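PDB 4OEU: putative peptide ABC-transport system periplasmic peptide-binding protein from Campylobacter jejuni, which binds nickel together with a free histidine and probably delivers its ligand to an ABC transporter as a periplasmic solute-binding protein. Local coordinates for residues E12-R17 / I194-D199; A16-A21 / N31-G36; E24-V29 / G479-G484; E42-K47 / T475-H480. All blocks are in the same frame, centred on the assembly; numbering follows the deposited sequence.

Contact 1. Residues E12-R17 / I194-D199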
loop_
_atom_site.group_PDB
_atom_site.type_symbol
_atom_site.label_atom_id
_atom_site.label_comp_id
_atom_site.label_asym_id
_atom_site.label_seq_id
_atom_site.Cartn_x
_atom_site.Cartn_y
_atom_site.Cartn_z
ATOM N N GLU A 12 1.404 7.257 10.511
ATOM C CA GLU A 12 2.386 6.326 11.062
ATOM C C GLU A 12 3.635 6.195 10.191
ATOM O O GLU A 12 4.728 5.969 10.708
ATOM C CB GLU A 12 1.764 4.939 11.281
ATOM C CG GLU A 12 1.331 4.216 10.006
ATOM C CD GLU A 12 0.946 2.760 10.249
ATOM O OE1 GLU A 12 1.592 2.100 11.093
ATOM O OE2 GLU A 12 -0.002 2.274 9.590
ATOM N N ASN A 13 3.487 6.348 8.879
ATOM C CA ASN A 13 4.615 6.118 7.979
ATOM C C ASN A 13 5.180 7.412 7.412
ATOM O O ASN A 13 4.437 8.314 7.022
ATOM C CB ASN A 13 4.220 5.186 6.831
ATOM C CG ASN A 13 4.222 3.727 7.233
ATOM O OD1 ASN A 13 3.193 3.184 7.639
ATOM N ND2 ASN A 13 5.383 3.086 7.136
ATOM N N GLU A 14 6.504 7.468 7.336
ATOM C CA GLU A 14 7.217 8.640 6.846
ATOM C C GLU A 14 8.037 8.235 5.627
ATOM O O GLU A 14 8.410 7.070 5.494
ATOM C CB GLU A 14 8.114 9.205 7.953
ATOM C CG GLU A 14 8.698 10.582 7.702
ATOM C CD GLU A 14 9.565 11.052 8.861
ATOM O OE1 GLU A 14 9.694 10.298 9.853
ATOM O OE2 GLU A 14 10.110 12.175 8.787
ATOM N N ILE A 15 8.320 9.178 4.733
ATOM C CA ILE A 15 9.114 8.851 3.554
ATOM C C ILE A 15 10.348 9.747 3.512
ATOM O O ILE A 15 10.316 10.884 3.986
ATOM C CB ILE A 15 8.272 8.989 2.247
ATOM C CG1 ILE A 15 9.023 8.439 1.029
ATOM C CG2 ILE A 15 7.844 10.433 2.008
ATOM C CD1 ILE A 15 8.137 8.258 -0.206
ATOM N N ALA A 16 11.434 9.233 2.943
ATOM C CA ALA A 16 12.688 9.979 2.879
ATOM C C ALA A 16 12.667 11.015 1.758
ATOM O O ALA A 16 13.268 12.085 1.883
ATOM C CB ALA A 16 13.862 9.029 2.705
ATOM N N ARG A 17 11.993 10.684 0.662
ATOM C CA ARG A 17 11.968 11.552 -0.514
ATOM C C ARG A 17 10.535 11.896 -0.952
ATOM O O ARG A 17 9.784 11.030 -1.423
ATOM C CB ARG A 17 12.736 10.881 -1.662
ATOM C CG ARG A 17 14.206 10.601 -1.340
ATOM C CD ARG A 17 14.894 9.826 -2.446
ATOM N NE ARG A 17 14.417 8.449 -2.521
ATOM C CZ ARG A 17 14.943 7.511 -3.303
ATOM N NH1 ARG A 17 15.969 7.810 -4.089
ATOM N NH2 ARG A 17 14.442 6.275 -3.300
ATOM N N ILE A 194 1.742 17.524 8.957
ATOM C CA ILE A 194 1.731 16.068 9.007
ATOM C C ILE A 194 2.711 15.577 10.074
ATOM O O ILE A 194 3.924 15.605 9.872
ATOM C CB ILE A 194 2.084 15.459 7.645
ATOM C CG1 ILE A 194 1.082 15.928 6.583
ATOM C CG2 ILE A 194 2.148 13.938 7.740
ATOM C CD1 ILE A 194 -0.361 15.523 6.855
ATOM N N LYS A 195 2.182 15.133 11.208
ATOM C CA LYS A 195 3.007 14.731 12.341
ATOM C C LYS A 195 3.287 13.232 12.284
ATOM O O LYS A 195 2.367 12.428 12.126
ATOM C CB LYS A 195 2.320 15.112 13.656
ATOM C CG LYS A 195 3.258 15.206 14.854
ATOM C CD LYS A 195 2.528 15.678 16.109
ATOM C CE LYS A 195 3.502 15.851 17.276
ATOM N NZ LYS A 195 2.837 16.343 18.516
ATOM N N HIS A 196 4.557 12.853 12.387
ATOM C CA HIS A 196 4.909 11.438 12.302
ATOM C C HIS A 196 4.803 10.757 13.666
ATOM O O HIS A 196 5.585 11.034 14.575
ATOM C CB HIS A 196 6.321 11.264 11.732
ATOM C CG HIS A 196 6.828 9.854 11.787
ATOM N ND1 HIS A 196 8.005 9.511 12.418
ATOM C CD2 HIS A 196 6.317 8.701 11.290
ATOM C CE1 HIS A 196 8.198 8.208 12.306
ATOM N NE2 HIS A 196 7.189 7.693 11.627
ATOM N N ILE A 197 3.814 9.877 13.803
ATOM C CA ILE A 197 3.623 9.107 15.026
ATOM C C ILE A 197 3.317 7.654 14.673
ATOM O O ILE A 197 2.245 7.364 14.130
ATOM C CB ILE A 197 2.478 9.673 15.889
ATOM C CG1 ILE A 197 2.810 11.085 16.379
ATOM C CG2 ILE A 197 2.176 8.741 17.057
ATOM C CD1 ILE A 197 1.606 11.849 16.868
ATOM N N PHE A 198 4.256 6.751 14.953
ATOM C CA PHE A 198 4.061 5.335 14.634
ATOM C C PHE A 198 3.503 4.550 15.824
ATOM O O PHE A 198 3.006 3.429 15.661
ATOM C CB PHE A 198 5.375 4.699 14.152
ATOM C CG PHE A 198 6.551 4.967 15.054
ATOM C CD1 PHE A 198 6.722 4.251 16.232
ATOM C CD2 PHE A 198 7.488 5.932 14.719
ATOM C CE1 PHE A 198 7.801 4.499 17.063
ATOM C CE2 PHE A 198 8.571 6.186 15.545
ATOM C CZ PHE A 198 8.727 5.470 16.720
ATOM N N ASP A 199 3.570 5.150 17.012
ATOM C CA ASP A 199 3.050 4.520 18.221
ATOM C C ASP A 199 1.626 5.010 18.469
ATOM O O ASP A 199 1.406 6.188 18.749
ATOM C CB ASP A 199 3.951 4.838 19.417
ATOM C CG ASP A 199 3.564 4.070 20.665
ATOM O OD1 ASP A 199 2.369 3.737 20.814
ATOM O OD2 ASP A 199 4.454 3.804 21.499
#

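Contact 2. Residues A16-A21 / N31-G36. With MG (magnesium ion), chain E.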
loop_
_atom_site.group_PDB
_atom_site.type_symbol
_atom_site.label_atom_id
_atom_site.label_comp_id
_atom_site.label_asym_id
_atom_site.label_seq_id
_atom_site.Cartn_x
_atom_site.Cartn_y
_atom_site.Cartn_z
ATOM N N ALA A 16 11.434 9.233 2.943
ATOM C CA ALA A 16 12.688 9.979 2.879
ATOM C C ALA A 16 12.667 11.015 1.758
ATOM O O ALA A 16 13.268 12.085 1.883
ATOM C CB ALA A 16 13.862 9.029 2.705
ATOM N N ARG A 17 11.993 10.684 0.662
ATOM C CA ARG A 17 11.968 11.552 -0.514
ATOM C C ARG A 17 10.535 11.896 -0.952
ATOM O O ARG A 17 9.784 11.030 -1.423
ATOM C CB ARG A 17 12.736 10.881 -1.662
ATOM C CG ARG A 17 14.206 10.601 -1.340
ATOM C CD ARG A 17 14.894 9.826 -2.446
ATOM N NE ARG A 17 14.417 8.449 -2.521
ATOM C CZ ARG A 17 14.943 7.511 -3.303
ATOM N NH1 ARG A 17 15.969 7.810 -4.089
ATOM N NH2 ARG A 17 14.442 6.275 -3.300
ATOM N N ILE A 18 10.169 13.170 -0.813
ATOM C CA ILE A 18 8.826 13.632 -1.152
ATOM C C ILE A 18 8.742 13.872 -2.659
ATOM O O ILE A 18 8.864 15.002 -3.153
ATOM C CB ILE A 18 8.466 14.906 -0.369
ATOM C CG1 ILE A 18 8.732 14.679 1.123
ATOM C CG2 ILE A 18 7.003 15.300 -0.592
ATOM C CD1 ILE A 18 8.483 15.897 1.979
ATOM N N ASN A 19 8.523 12.772 -3.371
ATOM C CA ASN A 19 8.659 12.709 -4.813
ATOM C C ASN A 19 7.856 11.518 -5.342
ATOM O O ASN A 19 8.098 10.388 -4.931
ATOM C CB ASN A 19 10.146 12.584 -5.158
ATOM C CG ASN A 19 10.428 12.619 -6.648
ATOM O OD1 ASN A 19 9.591 12.248 -7.474
ATOM N ND2 ASN A 19 11.644 13.035 -6.994
ATOM N N PRO A 20 6.903 11.767 -6.258
ATOM C CA PRO A 20 6.058 10.679 -6.774
ATOM C C PRO A 20 6.855 9.535 -7.382
ATOM O O PRO A 20 6.380 8.396 -7.358
ATOM C CB PRO A 20 5.183 11.369 -7.842
ATOM C CG PRO A 20 5.816 12.690 -8.098
ATOM C CD PRO A 20 6.553 13.071 -6.850
ATOM N N ALA A 21 8.055 9.821 -7.877
ATOM C CA ALA A 21 8.902 8.792 -8.475
ATOM C C ALA A 21 9.330 7.720 -7.470
ATOM O O ALA A 21 9.753 6.626 -7.856
ATOM C CB ALA A 21 10.132 9.430 -9.096
ATOM N N ASN A 31 0.637 13.073 -2.112
ATOM C CA ASN A 31 -0.631 13.519 -2.693
ATOM C C ASN A 31 -1.023 14.940 -2.232
ATOM O O ASN A 31 -1.949 15.535 -2.776
ATOM C CB ASN A 31 -1.760 12.531 -2.370
ATOM C CG ASN A 31 -2.947 12.659 -3.333
ATOM O OD1 ASN A 31 -2.764 12.800 -4.542
ATOM N ND2 ASN A 31 -4.164 12.621 -2.795
ATOM N N LEU A 32 -0.321 15.477 -1.230
ATOM C CA LEU A 32 -0.544 16.856 -0.778
ATOM C C LEU A 32 0.198 17.847 -1.664
ATOM O O LEU A 32 -0.366 18.856 -2.121
ATOM C CB LEU A 32 -0.086 17.041 0.671
ATOM C CG LEU A 32 -0.702 16.166 1.764
ATOM C CD1 LEU A 32 -0.044 16.429 3.110
ATOM C CD2 LEU A 32 -2.180 16.418 1.853
ATOM N N VAL A 33 1.471 17.549 -1.903
ATOM C CA VAL A 33 2.341 18.419 -2.683
ATOM C C VAL A 33 2.070 18.297 -4.180
ATOM O O VAL A 33 2.038 19.302 -4.897
ATOM C CB VAL A 33 3.832 18.098 -2.424
ATOM C CG1 VAL A 33 4.730 19.041 -3.216
ATOM C CG2 VAL A 33 4.150 18.175 -0.938
ATOM N N PHE A 34 1.866 17.068 -4.642
ATOM C CA PHE A 34 1.747 16.817 -6.067
ATOM C C PHE A 34 0.328 16.446 -6.489
ATOM O O PHE A 34 -0.502 16.067 -5.663
ATOM C CB PHE A 34 2.705 15.706 -6.498
ATOM C CG PHE A 34 4.141 15.977 -6.160
ATOM C CD1 PHE A 34 4.963 16.645 -7.056
ATOM C CD2 PHE A 34 4.671 15.581 -4.934
ATOM C CE1 PHE A 34 6.295 16.901 -6.748
ATOM C CE2 PHE A 34 6.000 15.830 -4.622
ATOM C CZ PHE A 34 6.813 16.491 -5.526
ATOM N N SER A 35 0.071 16.567 -7.789
ATOM C CA SER A 35 -1.168 16.096 -8.394
ATOM C C SER A 35 -0.817 15.389 -9.690
ATOM O O SER A 35 0.146 15.763 -10.360
ATOM C CB SER A 35 -2.146 17.251 -8.653
ATOM O OG SER A 35 -1.575 18.252 -9.479
ATOM N N GLY A 36 -1.571 14.348 -10.023
ATOM C CA GLY A 36 -1.339 13.602 -11.245
ATOM C C GLY A 36 -2.265 14.043 -12.358
ATOM O O GLY A 36 -3.034 14.985 -12.190
HETATM MG MG MG E . -3.431 13.179 -6.439
HETATM O O HOH W 1 -5.326 13.170 -5.810
HETATM O O HOH W 2 -3.061 15.485 -5.979
HETATM O O HOH W 3 -4.162 13.647 -8.687
HETATM O O HOH W 4 -1.398 12.668 -7.282
HETATM O O HOH W 5 -4.026 11.193 -6.610
#

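Contact 3. Residues E24-V29 / G479-G484. With NI (nickel (II) ion), chain C; HIS (histidine), chain D.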
loop_
_atom_site.group_PDB
_atom_site.type_symbol
_atom_site.label_atom_id
_atom_site.label_comp_id
_atom_site.label_asym_id
_atom_site.label_seq_id
_atom_site.Cartn_x
_atom_site.Cartn_y
_atom_site.Cartn_z
ATOM N N GLU A 24 5.653 4.712 -2.574
ATOM C CA GLU A 24 5.493 3.304 -2.276
ATOM C C GLU A 24 4.171 3.063 -1.572
ATOM O O GLU A 24 4.039 2.111 -0.803
ATOM C CB GLU A 24 6.652 2.833 -1.409
ATOM C CG GLU A 24 7.990 2.849 -2.120
ATOM C CD GLU A 24 9.143 2.598 -1.171
ATOM O OE1 GLU A 24 8.966 2.798 0.047
ATOM O OE2 GLU A 24 10.229 2.205 -1.639
ATOM N N ASP A 25 3.203 3.942 -1.827
ATOM C CA ASP A 25 1.887 3.860 -1.198
ATOM C C ASP A 25 1.966 3.753 0.328
ATOM O O ASP A 25 1.116 3.124 0.959
ATOM C CB ASP A 25 1.098 2.675 -1.755
ATOM C CG ASP A 25 0.741 2.848 -3.221
ATOM O OD1 ASP A 25 0.615 4.006 -3.673
ATOM O OD2 ASP A 25 0.567 1.823 -3.913
ATOM N N HIS A 26 2.989 4.362 0.916
ATOM C CA HIS A 26 3.165 4.318 2.363
ATOM C C HIS A 26 3.268 5.715 2.956
ATOM O O HIS A 26 3.940 5.903 3.962
ATOM C CB HIS A 26 4.417 3.523 2.735
ATOM C CG HIS A 26 4.197 2.045 2.841
ATOM N ND1 HIS A 26 4.065 1.229 1.738
ATOM C CD2 HIS A 26 4.102 1.235 3.924
ATOM C CE1 HIS A 26 3.893 -0.021 2.137
ATOM N NE2 HIS A 26 3.908 -0.042 3.459
ATOM N N ASP A 27 2.655 6.703 2.318
ATOM C CA ASP A 27 2.792 8.076 2.798
ATOM C C ASP A 27 1.561 8.921 2.501
ATOM O O ASP A 27 0.701 8.528 1.717
ATOM C CB ASP A 27 4.017 8.732 2.174
ATOM C CG ASP A 27 3.776 9.121 0.734
ATOM O OD1 ASP A 27 4.124 8.315 -0.153
ATOM O OD2 ASP A 27 3.197 10.207 0.497
ATOM N N ALA A 28 1.515 10.102 3.104
ATOM C CA ALA A 28 0.379 10.993 2.951
ATOM C C ALA A 28 0.801 12.330 2.352
ATOM O O ALA A 28 -0.046 13.137 1.992
ATOM C CB ALA A 28 -0.308 11.211 4.294
ATOM N N VAL A 29 2.109 12.568 2.263
ATOM C CA VAL A 29 2.627 13.874 1.852
ATOM C C VAL A 29 2.749 14.072 0.337
ATOM O O VAL A 29 2.714 15.212 -0.140
ATOM C CB VAL A 29 4.008 14.142 2.494
ATOM C CG1 VAL A 29 3.867 14.276 4.009
ATOM C CG2 VAL A 29 4.995 13.025 2.153
ATOM N N GLY A 479 -6.472 2.412 1.342
ATOM C CA GLY A 479 -5.441 1.469 0.960
ATOM C C GLY A 479 -4.659 0.967 2.165
ATOM O O GLY A 479 -5.067 1.155 3.317
ATOM N N HIS A 480 -3.520 0.342 1.882
ATOM C CA HIS A 480 -2.618 -0.210 2.887
ATOM C C HIS A 480 -2.186 0.851 3.914
ATOM O O HIS A 480 -1.854 1.981 3.543
ATOM C CB HIS A 480 -1.413 -0.827 2.159
ATOM C CG HIS A 480 -0.365 -1.389 3.062
ATOM N ND1 HIS A 480 -0.655 -2.236 4.107
ATOM C CD2 HIS A 480 0.984 -1.265 3.041
ATOM C CE1 HIS A 480 0.464 -2.580 4.719
ATOM N NE2 HIS A 480 1.477 -2.015 4.083
ATOM N N HIS A 481 -2.224 0.482 5.198
ATOM C CA HIS A 481 -1.961 1.388 6.336
ATOM C C HIS A 481 -3.001 2.502 6.465
ATOM O O HIS A 481 -2.818 3.439 7.244
ATOM C CB HIS A 481 -0.573 2.044 6.247
ATOM C CG HIS A 481 0.570 1.092 6.388
ATOM N ND1 HIS A 481 0.908 0.492 7.584
ATOM C CD2 HIS A 481 1.474 0.657 5.479
ATOM C CE1 HIS A 481 1.968 -0.278 7.403
ATOM N NE2 HIS A 481 2.329 -0.198 6.133
ATOM N N GLY A 482 -4.083 2.417 5.705
ATOM C CA GLY A 482 -5.083 3.466 5.760
ATOM C C GLY A 482 -4.724 4.661 4.892
ATOM O O GLY A 482 -5.400 5.688 4.934
ATOM N N VAL A 483 -3.666 4.527 4.099
ATOM C CA VAL A 483 -3.283 5.577 3.162
ATOM C C VAL A 483 -4.466 5.949 2.274
ATOM O O VAL A 483 -5.142 5.078 1.712
ATOM C CB VAL A 483 -2.093 5.147 2.275
ATOM C CG1 VAL A 483 -1.909 6.112 1.111
ATOM C CG2 VAL A 483 -0.815 5.057 3.105
ATOM N N GLY A 484 -4.733 7.250 2.189
ATOM C CA GLY A 484 -5.848 7.752 1.418
ATOM C C GLY A 484 -6.910 8.403 2.277
ATOM O O GLY A 484 -7.860 8.988 1.753
HETATM NI NI NI C . 3.388 -1.539 4.736
HETATM N N HIS D . 3.948 -2.903 3.484
HETATM C CA HIS D . 4.559 -3.988 4.248
HETATM C C HIS D . 3.813 -4.210 5.554
HETATM O O HIS D . 3.024 -3.359 5.951
HETATM C CB HIS D . 6.024 -3.670 4.550
HETATM C CG HIS D . 6.214 -2.511 5.474
HETATM N ND1 HIS D . 5.353 -1.422 5.496
HETATM C CD2 HIS D . 7.154 -2.248 6.413
HETATM C CE1 HIS D . 5.764 -0.555 6.396
HETATM N NE2 HIS D . 6.856 -1.032 6.974
HETATM O OXT HIS D . 4.014 -5.201 6.263
HETATM O O HOH W 6 -1.402 1.928 0.673
#

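Contact 4. Residues E42-K47 / T475-H480. With NI (nickel (II) ion), chain C; HIS (histidine), chain D.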
loop_
_atom_site.group_PDB
_atom_site.type_symbol
_atom_site.label_atom_id
_atom_site.label_comp_id
_atom_site.label_asym_id
_atom_site.label_seq_id
_atom_site.Cartn_x
_atom_site.Cartn_y
_atom_site.Cartn_z
ATOM N N GLU A 42 -14.832 10.123 -4.126
ATOM C CA GLU A 42 -15.305 9.423 -2.936
ATOM C C GLU A 42 -15.716 7.975 -3.211
ATOM O O GLU A 42 -15.800 7.165 -2.288
ATOM C CB GLU A 42 -16.481 10.192 -2.333
ATOM C CG GLU A 42 -17.694 10.265 -3.253
ATOM C CD GLU A 42 -18.746 11.235 -2.762
ATOM O OE1 GLU A 42 -18.739 11.574 -1.561
ATOM O OE2 GLU A 42 -19.592 11.655 -3.581
ATOM N N ASN A 43 -15.967 7.657 -4.479
ATOM C CA ASN A 43 -16.397 6.315 -4.866
ATOM C C ASN A 43 -15.301 5.519 -5.564
ATOM O O ASN A 43 -15.558 4.449 -6.122
ATOM C CB ASN A 43 -17.632 6.396 -5.765
ATOM C CG ASN A 43 -18.788 7.124 -5.100
ATOM O OD1 ASN A 43 -19.371 6.629 -4.132
ATOM N ND2 ASN A 43 -19.127 8.301 -5.616
ATOM N N MET A 44 -14.084 6.060 -5.522
ATOM C CA MET A 44 -12.908 5.498 -6.187
ATOM C C MET A 44 -13.057 5.479 -7.705
ATOM O O MET A 44 -12.415 4.682 -8.392
ATOM C CB MET A 44 -12.611 4.082 -5.682
ATOM C CG MET A 44 -12.464 3.971 -4.172
ATOM S SD MET A 44 -11.185 5.078 -3.550
ATOM C CE MET A 44 -9.793 4.581 -4.548
ATOM N N SER A 45 -13.871 6.388 -8.230
ATOM C CA SER A 45 -14.040 6.498 -9.672
ATOM C C SER A 45 -12.976 7.406 -10.265
ATOM O O SER A 45 -12.631 8.438 -9.691
ATOM C CB SER A 45 -15.431 7.026 -10.020
ATOM O OG SER A 45 -16.429 6.085 -9.672
ATOM N N LEU A 46 -12.469 7.016 -11.427
ATOM C CA LEU A 46 -11.476 7.799 -12.145
ATOM C C LEU A 46 -12.022 9.180 -12.520
ATOM O O LEU A 46 -13.082 9.294 -13.133
ATOM C CB LEU A 46 -11.042 7.054 -13.407
ATOM C CG LEU A 46 -9.719 7.462 -14.044
ATOM C CD1 LEU A 46 -8.549 7.093 -13.149
ATOM C CD2 LEU A 46 -9.591 6.821 -15.413
ATOM N N LYS A 47 -11.307 10.224 -12.116
ATOM C CA LYS A 47 -11.688 11.597 -12.424
ATOM C C LYS A 47 -10.512 12.361 -13.021
ATOM O O LYS A 47 -9.355 12.042 -12.751
ATOM C CB LYS A 47 -12.188 12.314 -11.165
ATOM C CG LYS A 47 -13.555 11.876 -10.668
ATOM C CD LYS A 47 -14.660 12.366 -11.587
ATOM C CE LYS A 47 -16.036 12.045 -11.018
ATOM N NZ LYS A 47 -16.263 12.683 -9.686
ATOM N N THR A 475 -15.236 9.958 3.647
ATOM C CA THR A 475 -14.656 8.619 3.687
ATOM C C THR A 475 -14.650 7.981 2.303
ATOM O O THR A 475 -15.400 8.393 1.417
ATOM C CB THR A 475 -15.420 7.696 4.656
ATOM O OG1 THR A 475 -16.775 7.546 4.205
ATOM C CG2 THR A 475 -15.422 8.279 6.059
ATOM N N ARG A 476 -13.793 6.979 2.129
ATOM C CA ARG A 476 -13.774 6.156 0.928
ATOM C C ARG A 476 -12.940 4.920 1.210
ATOM O O ARG A 476 -12.336 4.811 2.274
ATOM C CB ARG A 476 -13.223 6.929 -0.282
ATOM C CG ARG A 476 -11.703 7.001 -0.369
ATOM C CD ARG A 476 -11.274 7.926 -1.498
ATOM N NE ARG A 476 -9.834 7.871 -1.746
ATOM C CZ ARG A 476 -9.225 8.481 -2.758
ATOM N NH1 ARG A 476 -7.913 8.376 -2.901
ATOM N NH2 ARG A 476 -9.928 9.193 -3.626
ATOM N N THR A 477 -12.908 3.991 0.263
ATOM C CA THR A 477 -12.125 2.776 0.421
ATOM C C THR A 477 -10.645 3.111 0.567
ATOM O O THR A 477 -10.031 3.670 -0.342
ATOM C CB THR A 477 -12.321 1.827 -0.773
ATOM O OG1 THR A 477 -13.717 1.536 -0.927
ATOM C CG2 THR A 477 -11.552 0.536 -0.553
ATOM N N LEU A 478 -10.080 2.774 1.722
ATOM C CA LEU A 478 -8.693 3.111 2.011
ATOM C C LEU A 478 -7.748 2.052 1.462
ATOM O O LEU A 478 -8.171 0.945 1.126
ATOM C CB LEU A 478 -8.484 3.273 3.523
ATOM C CG LEU A 478 -9.345 4.325 4.235
ATOM C CD1 LEU A 478 -8.951 4.468 5.700
ATOM C CD2 LEU A 478 -9.236 5.663 3.528
ATOM N N GLY A 479 -6.472 2.412 1.342
ATOM C CA GLY A 479 -5.441 1.469 0.960
ATOM C C GLY A 479 -4.659 0.967 2.165
ATOM O O GLY A 479 -5.067 1.155 3.317
ATOM N N HIS A 480 -3.520 0.342 1.882
ATOM C CA HIS A 480 -2.618 -0.210 2.887
ATOM C C HIS A 480 -2.186 0.851 3.914
ATOM O O HIS A 480 -1.854 1.981 3.543
ATOM C CB HIS A 480 -1.413 -0.827 2.159
ATOM C CG HIS A 480 -0.365 -1.389 3.062
ATOM N ND1 HIS A 480 -0.655 -2.236 4.107
ATOM C CD2 HIS A 480 0.984 -1.265 3.041
ATOM C CE1 HIS A 480 0.464 -2.580 4.719
ATOM N NE2 HIS A 480 1.477 -2.015 4.083
HETATM NI NI NI C . 3.388 -1.539 4.736
HETATM N N HIS D . 3.948 -2.903 3.484
HETATM C CA HIS D . 4.559 -3.988 4.248
HETATM C C HIS D . 3.813 -4.210 5.554
HETATM O O HIS D . 3.024 -3.359 5.951
HETATM C CB HIS D . 6.024 -3.670 4.550
HETATM C CG HIS D . 6.214 -2.511 5.474
HETATM N ND1 HIS D . 5.353 -1.422 5.496
HETATM C CD2 HIS D . 7.154 -2.248 6.413
HETATM C CE1 HIS D . 5.764 -0.555 6.396
HETATM N NE2 HIS D . 6.856 -1.032 6.974
HETATM O OXT HIS D . 4.014 -5.201 6.263
HETATM O O HOH W 7 -15.042 4.159 -2.080
#

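Contact 1. Residues E12-R17 / I194-D199
His-196 and Glu-14 meet through a CH-pi contact. CB of Glu-14 lies 4.0 Å from the centroid of the His-196 ring and only 19° off the ring normal, which places it over a face. The carboxylate continues across the ring: OE1 of Glu-14 sits 3.2 Å from ND1 of His-196, above the plane and displaced toward the rim. At that angle the pair is not a hydrogen bond. The polar end is held elsewhere, OE2 of Glu-14 accepting from the backbone N of Gly-171. Extension of Glu-14 away from its own amide (chi1 -168°) and along a straight chain is what carries the carboxylate over the imidazole.

The main chain supplies the other contacts. At the ring edge, the carbonyl O of Glu-12 lies in the ring plane, 3.1 Å from NE2 of His-196. CB of Phe-198 also packs against this carbonyl O, 3.7 Å away. Between the backbones there is a CA-H...O contact, CA of Glu-12 standing 3.2 Å from O of Ile-197 with an angle of 151° at the hydrogen.

The carboxylate of Glu-12 leads elsewhere, OE2 accepting from ND1 of His-481, a nickel ligand. The contact lies just past the ends of the parallel neighbours 6-11 and 191-196, where the chains still run close (CA of Glu-12 to CA of Phe-198 4.1 Å). In this mixed sheet, the loop leaving edge strand 6-11 supplies Glu-12 to the second shell of the nickel site.

Contact 2. Residues A16-A21 / N31-G36
The exit of the short helix 30-33, next to a magnesium site, packs here on the loop that follows strand 6-11. Pro-20 supplies the main apolar touch: its CD lies 3.5 Å from the centroid of the Phe-34 ring and 7° off the normal, a CH-pi contact centred on the face. CG1 of the preceding Val-33 covers the opposite face toward the rim, so the ring is sandwiched. At the edge, near the ring plane, O of Ile-18 approaches CE2 of Phe-34 at 3.3 Å. CG2 of Ile-18, directed away from its own amide, touches CG2 of Val-33 at 4.1 Å.

Two local turns shape the loop. Ile-18 centres an inverse gamma turn, and Asn-19 makes an Asx turn, OD1 accepting from N of Ala-21 at 2.9 Å with the donor 35° out of the carbonyl plane. ND2 of Asn-19 is bonded to Asn-154.

Asn-31 faces the metal instead. Its OD1 binds magnesium at 2.0 Å, and five waters complete an octahedral shell. Two of them link the ion to the main chain past the helix, one donating to O of Phe-34 at 2.6 Å and another accepting from N of Gly-36 at 3.0 Å.

Contact 3. Residues E24-V29 / G479-G484
His-26, His-480 and His-481 converge on one nickel ion, and this is the tight part of the contact. The three NE2 atoms of His-26, His-480 and His-481 bind the metal at 2.0 to 2.2 Å. A free histidine fills the remaining three positions through N, O and ND1, giving six-fold coordination. Sharing the ion brings the imidazoles together at oblique angles, the planes of His-26 and His-480 being 79° apart and those of His-26 and His-481 61° apart.

Second-shell bonds fix the ring rotations. ND1 of His-26 donates almost straight to O of Glu-24 at 2.7 Å, with the acceptor in the ring plane. ND1 of His-480 and ND1 of His-481 are hydrogen-bonded to Asp-240 and Glu-12 respectively, whose carboxylates would be expected to make the imidazoles stronger donors to the metal.

Away from the metal the packing is looser. Val-483 spreads its methyls over the backbone of the other loop, CG2 at 3.5 Å from O of Asp-25 and CG1 at 3.6 Å from O of Asp-27. A water bridges the main chains, donating to O of Asp-25 at 2.8 Å and to O of His-480.

Both segments are loops: 24-29 leads into helix 30-33, capped by Asp-27 on N of Ile-30, while 479-484 follows strand 454-467 and meets helix 342-357 through Arg-344.

Contact 4. Residues E42-K47 / T475-H480
Arg-476 lies across Met-44 and the carbonyl of Glu-42, and can be followed outward atom by atom. Its CB touches O of Glu-42 at 3.3 Å. CG stands between the backbone N and the carbonyl carbon (chi1 82°), and from there the chain runs extended to NE. CG comes within 3.8 Å of SD of Met-44, CD approaches the same sulfur at 3.5 Å, and NE is 3.6 Å from it. The two side chains cross at about a right angle, with SD and CE of Met-44 over one face of the guanidinium. At the tip, NH2 donates to the carbonyl O of Asp-41, and the cationic group also makes a cation-pi contact with Trp-487.

Met-44 is bent about CB-CG and CG-SD (chi2 -57°, chi3 -55°), which curls its end back over the arginine. Nearer the backbone, CG of Met-44 rests 4.0 Å from CB of Thr-477. A water joins the main chains, donating to O of Glu-42 at 3.1 Å and accepting from N of Thr-477 at 3.2 Å.

The geometry describes a surface contact in which the hairpin connection between antiparallel strands 38-40 and 46-56 meets the loop after strand 454-467. That loop runs on through Gly-479 to His-480, so the contact joins the hairpin of one sheet to the segment that carries nickel ligands.

In the fold
From the N terminus, strand 6-11 leads directly into contact 1, whose partner, 194-199, is 177 residues further on. The same loop then folds on itself in contact 2, a short closure of ten residues starting from the same loop as contact 1, with which it shares Ala-16 and Arg-17. Contact 3 joins 24-29 to 479-484 across 450 residues; it crosses contacts 1 and 2, and ends on the same segment as contact 4, sharing Gly-479 and His-480, while contact 4 starts later in the chain. Contact 4 crosses contact 1 and follows contact 2 in series. Together they tie the four-stranded sheet and the hairpin 38-40/46-56 to the loop after strand 454-467.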